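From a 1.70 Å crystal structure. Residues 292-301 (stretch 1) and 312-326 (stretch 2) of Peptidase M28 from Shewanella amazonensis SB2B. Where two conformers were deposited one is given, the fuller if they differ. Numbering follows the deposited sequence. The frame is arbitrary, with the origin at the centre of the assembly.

Stretch 1, residues 292-301: ERTIRVVLYA
Stretch 2 (312-326) TYAKEHEAELEKHYI

The contact is organised around Arg296, near the middle of strand 293-300, whose CA-to-CB bond points toward stretch 2; chi1 and chi2 are t, then chi3 (m) bends the chain (chi4 163°). Its guanidinium meets Glu320 (t, t) in a two-pronged salt bridge: Arg296 NH1 donates to Glu320 OE1 at 2.7 Å and Arg296 NH2 to Glu320 OE2 at 3.0 Å. Arg296 NH1 also donates to Tyr313 OH (2.8 Å); this oxygen and Glu320 OE1 lie at the guanidinium edge, near its plane. Stretch 2 braces this site itself: His317 ND1 donates to Glu320 OE1 (2.8 Å), Tyr313 OH pairs with His324 NE2 (2.8 Å), and His324 ND1 holds Glu320 O (2.9 Å). The rule is a buried arginine answered by a carboxylate that His317 also holds.

Helix 312-316 runs at 129° to the strand, axes 11.5 Å apart; His317 leaves helical phi/psi, 318-322 regain it without regular bonds, and strand 324-326 follows. Arg293 (m, t, t, chi4 87°) also has its CA-to-CB bond toward stretch 2, and reaches Tyr325 (t, chi2 64°), CA atoms 8.5 Å apart. Guanidinium and ring stack at 2°, Arg293 CZ 3.5 Å from the Tyr325 ring centroid, a cation-pi contact.

At the other end, Tyr300 (m) turns its edge to the face of Tyr313 (t), both chi2 -84°, planes at 78°, CA atoms 8.4 Å apart, Tyr300 CE1 3.7 Å from Tyr313 CB. Val298 (t) adds compact apolar packing, Val298 CG2 4.0 Å from Tyr313 CE2. In all, 369 Å² is buried.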

# COMPACT_ATOMS: atom_id res chain seq x y z
N GLU A 292 -21.58 -12.22 38.42
CA GLU A 292 -22.51 -13.30 38.73
C GLU A 292 -22.34 -14.47 37.77
O GLU A 292 -22.23 -15.64 38.20
CB GLU A 292 -23.93 -12.79 38.74
CG GLU A 292 -24.15 -11.78 39.88
CD GLU A 292 -25.55 -11.19 39.89
OE1 GLU A 292 -26.35 -11.56 39.03
OE2 GLU A 292 -25.85 -10.33 40.76
N ARG A 293 -22.34 -14.17 36.49
CA ARG A 293 -22.13 -15.21 35.46
C ARG A 293 -20.67 -15.42 35.17
O ARG A 293 -19.86 -14.53 35.35
CB ARG A 293 -22.84 -14.86 34.16
CG ARG A 293 -24.34 -14.66 34.29
CD ARG A 293 -25.11 -14.46 32.98
NE ARG A 293 -26.52 -14.54 33.29
CZ ARG A 293 -27.29 -13.51 33.69
NH1 ARG A 293 -26.82 -12.26 33.66
NH2 ARG A 293 -28.54 -13.74 34.09
N THR A 294 -20.35 -16.59 34.62
CA THR A 294 -19.02 -16.84 34.08
C THR A 294 -18.85 -16.04 32.78
O THR A 294 -19.78 -15.97 31.99
CB THR A 294 -18.82 -18.32 33.84
OG1 THR A 294 -18.88 -18.98 35.12
CG2 THR A 294 -17.50 -18.59 33.10
N ILE A 295 -17.70 -15.38 32.62
CA ILE A 295 -17.37 -14.73 31.35
C ILE A 295 -16.37 -15.60 30.62
O ILE A 295 -15.29 -15.88 31.13
CB ILE A 295 -16.82 -13.32 31.56
CG1 ILE A 295 -17.92 -12.45 32.18
CG2 ILE A 295 -16.26 -12.70 30.25
CD1 ILE A 295 -17.40 -11.13 32.88
N ARG A 296 -16.73 -16.00 29.41
CA ARG A 296 -15.90 -16.90 28.64
C ARG A 296 -15.38 -16.18 27.39
O ARG A 296 -16.17 -15.71 26.54
CB ARG A 296 -16.71 -18.16 28.26
CG ARG A 296 -15.88 -19.16 27.45
CD ARG A 296 -16.64 -20.42 27.10
NE ARG A 296 -16.89 -21.21 28.30
CZ ARG A 296 -17.79 -22.20 28.39
NH1 ARG A 296 -18.58 -22.52 27.34
NH2 ARG A 296 -17.90 -22.86 29.52
N VAL A 297 -14.04 -16.07 27.29
CA VAL A 297 -13.37 -15.56 26.11
C VAL A 297 -13.15 -16.74 25.18
O VAL A 297 -12.56 -17.73 25.59
CB VAL A 297 -12.02 -14.88 26.44
CG1 VAL A 297 -11.24 -14.52 25.16
CG2 VAL A 297 -12.25 -13.59 27.26
N VAL A 298 -13.66 -16.66 23.96
CA VAL A 298 -13.41 -17.73 23.00
C VAL A 298 -12.66 -17.15 21.82
O VAL A 298 -13.14 -16.20 21.17
CB VAL A 298 -14.71 -18.44 22.50
CG1 VAL A 298 -14.35 -19.57 21.57
CG2 VAL A 298 -15.51 -18.90 23.67
N LEU A 299 -11.48 -17.72 21.54
CA LEU A 299 -10.67 -17.31 20.44
C LEU A 299 -10.78 -18.42 19.40
O LEU A 299 -10.19 -19.49 19.55
CB LEU A 299 -9.22 -17.05 20.87
CG LEU A 299 -9.01 -16.10 22.03
CD1 LEU A 299 -7.51 -15.88 22.34
CD2 LEU A 299 -9.67 -14.76 21.69
N TYR A 300 -11.62 -18.18 18.41
CA TYR A 300 -12.04 -19.24 17.51
C TYR A 300 -10.99 -19.54 16.47
O TYR A 300 -10.32 -18.65 15.95
CB TYR A 300 -13.36 -18.88 16.78
CG TYR A 300 -14.61 -18.83 17.64
CD1 TYR A 300 -15.30 -19.98 17.91
CD2 TYR A 300 -15.10 -17.64 18.15
CE1 TYR A 300 -16.48 -19.97 18.67
CE2 TYR A 300 -16.25 -17.62 18.93
CZ TYR A 300 -16.95 -18.78 19.16
OH TYR A 300 -18.11 -18.76 19.89
N ALA A 301 -10.91 -20.83 16.14
CA ALA A 301 -10.11 -21.36 15.06
C ALA A 301 -10.81 -21.24 13.72
O ALA A 301 -12.03 -21.40 13.60
CB ALA A 301 -9.79 -22.89 15.32
N THR A 312 -17.94 -25.70 15.13
CA THR A 312 -17.52 -26.77 16.00
C THR A 312 -17.94 -26.49 17.46
O THR A 312 -18.49 -27.36 18.14
CB THR A 312 -16.04 -27.03 15.93
OG1 THR A 312 -15.70 -27.46 14.62
CG2 THR A 312 -15.61 -28.12 16.92
N TYR A 313 -17.71 -25.26 17.90
CA TYR A 313 -18.08 -24.87 19.25
C TYR A 313 -19.60 -25.04 19.47
O TYR A 313 -20.03 -25.60 20.47
CB TYR A 313 -17.70 -23.41 19.49
CG TYR A 313 -18.06 -22.90 20.87
CD1 TYR A 313 -19.33 -22.42 21.15
CD2 TYR A 313 -17.11 -22.86 21.88
CE1 TYR A 313 -19.66 -21.96 22.42
CE2 TYR A 313 -17.43 -22.41 23.16
CZ TYR A 313 -18.69 -21.95 23.42
OH TYR A 313 -18.95 -21.52 24.73
N ALA A 314 -20.41 -24.55 18.54
CA ALA A 314 -21.87 -24.69 18.65
C ALA A 314 -22.30 -26.14 18.82
O ALA A 314 -23.18 -26.44 19.61
CB ALA A 314 -22.57 -24.08 17.44
N LYS A 315 -21.67 -27.05 18.10
CA LYS A 315 -22.03 -28.46 18.25
C LYS A 315 -21.47 -29.06 19.52
O LYS A 315 -22.21 -29.76 20.27
CB LYS A 315 -21.58 -29.26 17.02
CG LYS A 315 -22.42 -28.96 15.81
N GLU A 316 -20.21 -28.82 19.82
CA GLU A 316 -19.54 -29.35 21.02
C GLU A 316 -20.23 -28.89 22.30
O GLU A 316 -20.34 -29.66 23.27
CB GLU A 316 -18.08 -28.93 21.03
CG GLU A 316 -17.32 -29.16 22.35
CD GLU A 316 -17.11 -30.62 22.68
OE1 GLU A 316 -17.14 -31.49 21.75
OE2 GLU A 316 -16.92 -30.90 23.88
N HIS A 317 -20.74 -27.66 22.30
CA HIS A 317 -21.35 -27.07 23.50
C HIS A 317 -22.88 -27.11 23.44
O HIS A 317 -23.56 -26.42 24.20
CB HIS A 317 -20.81 -25.63 23.70
CG HIS A 317 -19.35 -25.59 24.06
ND1 HIS A 317 -18.90 -25.39 25.35
CD2 HIS A 317 -18.24 -25.72 23.29
CE1 HIS A 317 -17.58 -25.42 25.36
NE2 HIS A 317 -17.16 -25.62 24.12
N GLU A 318 -23.42 -27.97 22.58
CA GLU A 318 -24.85 -28.08 22.37
C GLU A 318 -25.65 -28.16 23.68
O GLU A 318 -26.61 -27.42 23.85
CB GLU A 318 -25.15 -29.32 21.50
CG GLU A 318 -26.61 -29.59 21.27
CD GLU A 318 -26.85 -30.89 20.51
OE1 GLU A 318 -25.88 -31.64 20.26
OE2 GLU A 318 -28.02 -31.16 20.19
N ALA A 319 -25.23 -29.03 24.61
CA ALA A 319 -25.95 -29.22 25.87
C ALA A 319 -25.81 -28.01 26.80
O ALA A 319 -26.57 -27.91 27.75
CB ALA A 319 -25.47 -30.47 26.62
N GLU A 320 -24.81 -27.16 26.55
CA GLU A 320 -24.52 -25.99 27.36
C GLU A 320 -25.15 -24.71 26.81
O GLU A 320 -25.12 -23.67 27.48
CB GLU A 320 -23.00 -25.81 27.43
CG GLU A 320 -22.53 -24.98 28.59
CD GLU A 320 -21.04 -24.63 28.51
OE1 GLU A 320 -20.51 -24.44 27.39
OE2 GLU A 320 -20.39 -24.45 29.58
N LEU A 321 -25.67 -24.75 25.59
CA LEU A 321 -26.15 -23.50 24.93
C LEU A 321 -27.31 -22.84 25.66
O LEU A 321 -27.48 -21.62 25.63
CB LEU A 321 -26.57 -23.77 23.48
CG LEU A 321 -25.39 -24.12 22.55
CD1 LEU A 321 -25.83 -24.23 21.09
CD2 LEU A 321 -24.20 -23.17 22.66
N GLU A 322 -28.15 -23.66 26.29
CA GLU A 322 -29.26 -23.09 27.01
C GLU A 322 -28.78 -22.19 28.13
O GLU A 322 -29.46 -21.23 28.48
CB GLU A 322 -30.12 -24.22 27.59
CG GLU A 322 -31.45 -23.78 28.07
CD GLU A 322 -32.39 -24.97 28.19
OE1 GLU A 322 -32.37 -25.63 29.26
OE2 GLU A 322 -33.18 -25.21 27.25
N LYS A 323 -27.61 -22.50 28.69
CA LYS A 323 -27.00 -21.68 29.73
C LYS A 323 -26.10 -20.54 29.21
O LYS A 323 -25.50 -19.83 30.00
CB LYS A 323 -26.23 -22.58 30.70
CG LYS A 323 -27.13 -23.36 31.66
CD LYS A 323 -27.74 -22.44 32.72
CE LYS A 323 -28.57 -23.21 33.73
NZ LYS A 323 -29.03 -22.35 34.86
N HIS A 324 -25.97 -20.37 27.89
CA HIS A 324 -25.29 -19.22 27.31
C HIS A 324 -26.24 -18.04 27.39
O HIS A 324 -27.30 -18.04 26.77
CB HIS A 324 -24.88 -19.46 25.86
CG HIS A 324 -23.64 -20.26 25.74
ND1 HIS A 324 -23.51 -21.51 26.31
CD2 HIS A 324 -22.44 -19.97 25.19
CE1 HIS A 324 -22.30 -21.97 26.07
NE2 HIS A 324 -21.62 -21.05 25.41
N TYR A 325 -25.91 -17.08 28.22
CA TYR A 325 -26.80 -15.94 28.42
C TYR A 325 -26.85 -15.07 27.16
O TYR A 325 -27.93 -14.72 26.67
CB TYR A 325 -26.32 -15.17 29.64
CG TYR A 325 -27.21 -14.00 30.01
CD1 TYR A 325 -28.53 -14.18 30.42
CD2 TYR A 325 -26.70 -12.71 29.99
CE1 TYR A 325 -29.33 -13.08 30.76
CE2 TYR A 325 -27.51 -11.60 30.30
CZ TYR A 325 -28.78 -11.81 30.71
OH TYR A 325 -29.54 -10.70 31.01
N ILE A 326 -25.67 -14.71 26.65
CA ILE A 326 -25.54 -13.89 25.45
C ILE A 326 -24.17 -14.12 24.91
O ILE A 326 -23.24 -14.43 25.67
CB ILE A 326 -25.79 -12.40 25.75
CG1 ILE A 326 -25.96 -11.61 24.44
CG2 ILE A 326 -24.65 -11.82 26.59
CD1 ILE A 326 -26.81 -10.31 24.60